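Local coordinates for 3-oxoacyl-[acyl-carrier-protein] synthase 2 (PDB 4JGA), which probably catalyses the condensation of malonyl-acyl carrier protein with a growing acyl chain, the elongation step of bacterial fatty acid synthesis, at residues L416-G421 with N426-I431; Y322-G327 with S370-F375. One frame throughout, in Å; residues are numbered along the deposited sequence.

Contact 1 of 2, residues L416-G421 with N426-I431. With K (potassium ion), chain C.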
loop_
_atom_site.group_PDB
_atom_site.type_symbol
_atom_site.label_atom_id
_atom_site.label_comp_id
_atom_site.label_asym_id
_atom_site.label_seq_id
_atom_site.Cartn_x
_atom_site.Cartn_y
_atom_site.Cartn_z
ATOM N N LEU A 416 4.908 -18.978 14.771
ATOM C CA LEU A 416 3.841 -18.039 14.477
ATOM C C LEU A 416 4.358 -16.620 14.793
ATOM O O LEU A 416 4.943 -16.387 15.861
ATOM C CB LEU A 416 2.601 -18.333 15.346
ATOM C CG LEU A 416 1.450 -17.326 15.331
ATOM C CD1 LEU A 416 0.720 -17.368 14.007
ATOM C CD2 LEU A 416 0.459 -17.599 16.439
ATOM N N SER A 417 4.110 -15.678 13.887
ATOM C CA SER A 417 4.481 -14.286 14.112
ATOM C C SER A 417 3.282 -13.370 13.828
ATOM O O SER A 417 2.671 -13.445 12.782
ATOM C CB SER A 417 5.671 -13.895 13.208
ATOM O OG SER A 417 6.090 -12.560 13.453
ATOM N N ASN A 418 2.974 -12.511 14.798
ATOM C CA ASN A 418 1.863 -11.600 14.748
ATOM C C ASN A 418 2.258 -10.143 14.484
ATOM O O ASN A 418 3.284 -9.677 14.969
ATOM C CB ASN A 418 1.125 -11.632 16.090
ATOM C CG ASN A 418 0.490 -12.967 16.405
ATOM O OD1 ASN A 418 0.180 -13.772 15.527
ATOM N ND2 ASN A 418 0.305 -13.213 17.681
ATOM N N SER A 419 1.368 -9.424 13.802
ATOM C CA SER A 419 1.460 -7.968 13.665
ATOM C C SER A 419 0.091 -7.345 13.605
ATOM O O SER A 419 -0.764 -7.794 12.808
ATOM C CB SER A 419 2.142 -7.550 12.374
ATOM O OG SER A 419 3.397 -8.150 12.227
ATOM N N PHE A 420 -0.124 -6.324 14.439
ATOM C CA PHE A 420 -1.408 -5.636 14.511
ATOM C C PHE A 420 -1.173 -4.137 14.271
ATOM O O PHE A 420 -0.082 -3.592 14.567
ATOM C CB PHE A 420 -2.087 -5.887 15.868
ATOM C CG PHE A 420 -2.008 -7.335 16.349
ATOM C CD1 PHE A 420 -2.388 -8.389 15.516
ATOM C CD2 PHE A 420 -1.600 -7.632 17.632
ATOM C CE1 PHE A 420 -2.292 -9.709 15.928
ATOM C CE2 PHE A 420 -1.505 -8.958 18.072
ATOM C CZ PHE A 420 -1.862 -9.988 17.222
ATOM N N GLY A 421 -2.159 -3.457 13.694
ATOM C CA GLY A 421 -1.961 -2.052 13.387
ATOM C C GLY A 421 -3.200 -1.243 13.515
ATOM O O GLY A 421 -4.311 -1.786 13.583
ATOM N N ASN A 426 -4.926 -6.831 11.170
ATOM C CA ASN A 426 -4.149 -7.897 11.819
ATOM C C ASN A 426 -3.600 -8.860 10.795
ATOM O O ASN A 426 -4.308 -9.253 9.860
ATOM C CB ASN A 426 -5.004 -8.700 12.779
ATOM C CG ASN A 426 -5.779 -7.809 13.740
ATOM O OD1 ASN A 426 -5.223 -7.299 14.709
ATOM N ND2 ASN A 426 -7.049 -7.602 13.460
ATOM N N ALA A 427 -2.334 -9.214 10.965
ATOM C CA ALA A 427 -1.734 -10.224 10.122
ATOM C C ALA A 427 -0.919 -11.209 10.973
ATOM O O ALA A 427 -0.171 -10.788 11.880
ATOM C CB ALA A 427 -0.873 -9.571 9.062
ATOM N N SER A 428 -1.080 -12.496 10.682
ATOM C CA SER A 428 -0.286 -13.566 11.307
ATOM C C SER A 428 0.301 -14.460 10.226
ATOM O O SER A 428 -0.377 -14.783 9.223
ATOM C CB SER A 428 -1.134 -14.411 12.254
ATOM O OG SER A 428 -1.522 -13.634 13.369
ATOM N N LEU A 429 1.554 -14.840 10.431
ATOM C CA LEU A 429 2.270 -15.689 9.514
ATOM C C LEU A 429 2.795 -16.932 10.252
ATOM O O LEU A 429 3.262 -16.828 11.388
ATOM C CB LEU A 429 3.432 -14.914 8.903
ATOM C CG LEU A 429 3.016 -13.807 7.918
ATOM C CD1 LEU A 429 4.183 -12.827 7.670
ATOM C CD2 LEU A 429 2.484 -14.412 6.625
ATOM N N VAL A 430 2.691 -18.087 9.602
ATOM C CA VAL A 430 3.253 -19.328 10.110
ATOM C C VAL A 430 4.357 -19.832 9.164
ATOM O O VAL A 430 4.167 -19.961 7.944
ATOM C CB VAL A 430 2.198 -20.438 10.284
ATOM C CG1 VAL A 430 2.854 -21.757 10.713
ATOM C CG2 VAL A 430 1.153 -20.015 11.285
ATOM N N ILE A 431 5.492 -20.172 9.767
ATOM C CA ILE A 431 6.640 -20.672 9.061
ATOM C C ILE A 431 6.994 -22.016 9.651
ATOM O O ILE A 431 6.893 -22.217 10.861
ATOM C CB ILE A 431 7.859 -19.782 9.308
ATOM C CG1 ILE A 431 7.602 -18.390 8.778
ATOM C CG2 ILE A 431 9.079 -20.341 8.587
ATOM C CD1 ILE A 431 8.706 -17.426 9.261
HETATM K K K C . 5.770 -10.492 15.480
HETATM O O HOH W 1 3.033 -11.054 11.551
#
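With CG of Asn418 turned anti to its carbonyl carbon (chi1 -64°) and OG of Ser428 set by the same first torsion, the two polar groups meet over one face of the strand pair. Ser428 OG donates to Asn418 OD1 at 2.8 Å, the hydroxyl standing 39° above the carbonyl plane. The amide's other end, ND2, bonds Glu337. On the same face Leu416 lays CD1 3.8 Å from Val430 CG2. Further along, Asn426 OD1 comes within 3.1 Å of CD1 in the Phe420 ring, amide and ring planes 68° apart, while Asn426 ND2 bonds Asp288. These strands are the two arms of the antiparallel hairpin near the end of the thiolase-fold chain. Ser417 with Leu429 and Ser419 with Ala427 are its hydrogen-bonded pairs, each closed by two backbone bonds; the straightest runs from Ala427 N to Ser419 O at 2.8 Å. On the face of Ser417 and Ser419 a water donates to Ser417 O at 2.7 Å and, at 3.2 Å, to Ala427 O, and accepts from Ser419 OG. Beside strand 416-421 a potassium ion takes Ser417 OG at 2.9 Å and Asn418 O at 2.7 Å, two of its six ligands.

Contact 2 of 2, residues Y322-G327 with S370-F375. With K (potassium ion), chain C.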
loop_
_atom_site.group_PDB
_atom_site.type_symbol
_atom_site.label_atom_id
_atom_site.label_comp_id
_atom_site.label_asym_id
_atom_site.label_seq_id
_atom_site.Cartn_x
_atom_site.Cartn_y
_atom_site.Cartn_z
ATOM N N TYR A 322 7.153 -21.695 18.895
ATOM C CA TYR A 322 7.552 -20.347 19.293
ATOM C C TYR A 322 6.668 -19.337 18.580
ATOM O O TYR A 322 6.307 -19.542 17.414
ATOM C CB TYR A 322 9.051 -20.087 19.008
ATOM C CG TYR A 322 9.434 -18.627 19.101
ATOM C CD1 TYR A 322 9.456 -17.978 20.332
ATOM C CD2 TYR A 322 9.741 -17.875 17.959
ATOM C CE1 TYR A 322 9.788 -16.641 20.425
ATOM C CE2 TYR A 322 10.084 -16.534 18.061
ATOM C CZ TYR A 322 10.095 -15.928 19.295
ATOM O OH TYR A 322 10.400 -14.576 19.423
ATOM N N ILE A 323 6.322 -18.275 19.313
ATOM C CA ILE A 323 5.503 -17.181 18.835
ATOM C C ILE A 323 6.286 -15.886 19.012
ATOM O O ILE A 323 6.731 -15.547 20.112
ATOM C CB ILE A 323 4.190 -17.048 19.628
ATOM C CG1 ILE A 323 3.401 -18.342 19.540
ATOM C CG2 ILE A 323 3.371 -15.833 19.148
ATOM C CD1 ILE A 323 2.215 -18.380 20.458
ATOM N N ASN A 324 6.495 -15.193 17.895
ATOM C CA ASN A 324 7.048 -13.864 17.938
ATOM C C ASN A 324 5.865 -12.916 17.957
ATOM O O ASN A 324 5.171 -12.723 16.936
ATOM C CB ASN A 324 7.986 -13.583 16.755
ATOM C CG ASN A 324 8.716 -12.255 16.920
ATOM O OD1 ASN A 324 8.179 -11.194 16.539
ATOM N ND2 ASN A 324 9.933 -12.289 17.519
ATOM N N ALA A 325 5.615 -12.367 19.135
ATOM C CA ALA A 325 4.458 -11.565 19.399
ATOM C C ALA A 325 4.557 -10.199 18.678
ATOM O O ALA A 325 5.635 -9.807 18.214
ATOM C CB ALA A 325 4.344 -11.361 20.898
ATOM N N HIS A 326 3.426 -9.523 18.546
ATOM C CA HIS A 326 3.431 -8.129 18.219
ATOM C C HIS A 326 4.034 -7.361 19.401
ATOM O O HIS A 326 5.050 -6.683 19.245
ATOM C CB HIS A 326 2.025 -7.634 17.899
ATOM C CG HIS A 326 2.010 -6.264 17.300
ATOM N ND1 HIS A 326 2.802 -5.919 16.226
ATOM C CD2 HIS A 326 1.303 -5.154 17.620
ATOM C CE1 HIS A 326 2.576 -4.658 15.895
ATOM N NE2 HIS A 326 1.668 -4.170 16.729
ATOM N N GLY A 327 3.473 -7.574 20.594
ATOM C CA GLY A 327 4.144 -7.239 21.852
ATOM C C GLY A 327 4.826 -5.887 21.932
ATOM O O GLY A 327 6.073 -5.801 22.051
ATOM N N SER A 370 8.101 -7.560 9.113
ATOM C CA SER A 370 9.025 -8.258 8.249
ATOM C C SER A 370 10.349 -8.534 8.951
ATOM O O SER A 370 10.928 -9.620 8.816
ATOM C CB SER A 370 9.241 -7.463 6.961
ATOM O OG SER A 370 9.669 -6.144 7.219
ATOM N N VAL A 371 10.816 -7.565 9.727
ATOM C CA VAL A 371 11.928 -7.787 10.629
ATOM C C VAL A 371 11.651 -8.997 11.547
ATOM O O VAL A 371 12.499 -9.876 11.754
ATOM C CB VAL A 371 12.227 -6.491 11.432
ATOM C CG1 VAL A 371 13.202 -6.748 12.552
ATOM C CG2 VAL A 371 12.830 -5.425 10.513
ATOM N N GLU A 372 10.456 -9.037 12.119
ATOM C CA GLU A 372 10.126 -10.088 13.058
ATOM C C GLU A 372 9.923 -11.460 12.373
ATOM O O GLU A 372 10.202 -12.512 12.971
ATOM C CB GLU A 372 8.898 -9.673 13.850
ATOM C CG GLU A 372 9.253 -8.623 14.894
ATOM C CD GLU A 372 8.089 -7.725 15.307
ATOM O OE1 GLU A 372 6.913 -8.144 15.109
ATOM O OE2 GLU A 372 8.365 -6.611 15.853
ATOM N N PHE A 373 9.443 -11.434 11.140
ATOM C CA PHE A 373 9.387 -12.620 10.293
ATOM C C PHE A 373 10.787 -13.218 10.088
ATOM O O PHE A 373 10.979 -14.424 10.144
ATOM C CB PHE A 373 8.752 -12.268 8.948
ATOM C CG PHE A 373 8.676 -13.420 7.973
ATOM C CD1 PHE A 373 9.711 -13.670 7.103
ATOM C CD2 PHE A 373 7.560 -14.253 7.944
ATOM C CE1 PHE A 373 9.663 -14.718 6.194
ATOM C CE2 PHE A 373 7.495 -15.301 7.040
ATOM C CZ PHE A 373 8.549 -15.540 6.154
ATOM N N ILE A 374 11.761 -12.347 9.833
ATOM C CA ILE A 374 13.154 -12.763 9.731
ATOM C C ILE A 374 13.682 -13.369 11.039
ATOM O O ILE A 374 14.291 -14.467 11.030
ATOM C CB ILE A 374 14.005 -11.597 9.234
ATOM C CG1 ILE A 374 13.643 -11.305 7.766
ATOM C CG2 ILE A 374 15.487 -11.911 9.366
ATOM C CD1 ILE A 374 14.136 -9.985 7.197
ATOM N N PHE A 375 13.437 -12.697 12.164
ATOM C CA PHE A 375 13.828 -13.257 13.473
ATOM C C PHE A 375 13.217 -14.635 13.675
ATOM O O PHE A 375 13.872 -15.535 14.224
ATOM C CB PHE A 375 13.444 -12.336 14.640
ATOM C CG PHE A 375 14.154 -11.006 14.652
ATOM C CD1 PHE A 375 15.367 -10.820 14.026
ATOM C CD2 PHE A 375 13.594 -9.928 15.329
ATOM C CE1 PHE A 375 16.008 -9.598 14.085
ATOM C CE2 PHE A 375 14.226 -8.679 15.375
ATOM C CZ PHE A 375 15.437 -8.529 14.757
HETATM K K K C . 5.770 -10.492 15.480
HETATM O O HOH W 2 4.752 -6.821 14.108
#
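Glu372 OE1 is gripped twice within this contact: it binds the potassium ion at 2.6 Å and accepts a hydrogen bond of 2.7 Å from a water. That water also lies in the plane of the His326 ring, at its edge, 3.0 Å from ND1. The second carboxylate oxygen, OE2, forms a salt bridge with Lys358. With chi2 at 155°, the Glu372 chain runs extended from the helix to the ion, and its tip is thus fixed by metal, water and lysine together.

Facing it, residues 322-327 give the ion three oxygens. Asn324 chelates through both its backbone O and its side-chain OD1, each at 2.7 Å, and Ala325 O adds a third bond of 2.8 Å. In the Asn324 side chain CG lies anti to the backbone N (chi1 -172°), which directs the amide inward; the rotation of the amide then presents OD1 to potassium and ND2 to Tyr322 OH at 3.0 Å. This second bond holds that rotation, with the hydroxyl 24° out of the amide plane; Tyr322 OH in turn bonds Ser355. Asn324 OD1 also sits 3.2 Å from Glu372 CB, and the two side chains cross at about a right angle.

No direct hydrogen bond joins the segments. Ser417 and Asn418 of the neighbouring strand complete a shell of six protein oxygens. Of the six ligands just one is a carboxylate; three are backbone carbonyls, with an amide oxygen and a hydroxyl besides. Such an oxygen shell with a single carboxylate suits a large monovalent cation, and it leaves the metal, with the water beside it, to make the polar link between residues 322-327 and helix 368-382.

Overall arrangement
Both contacts are buried and meet at the potassium ion, their centres about 8 Å apart. Contact 1 lies wholly within the large mixed sheet, joining two adjacent strands by regular backbone pairing; contact 2 joins the next strand of that sheet and the loop after it to helix 368-382, chiefly through metal and water. The strand pairing buries 416 Å², the metal-bridged contact 172 Å². They are stitched directly as well: Leu416 pairs with Tyr322 and Asn324 through its backbone, and Phe373 of the helix packs on Ile431. Contact 2 gives the ion four of its six oxygens, including the carboxylate, and contact 1 gives two.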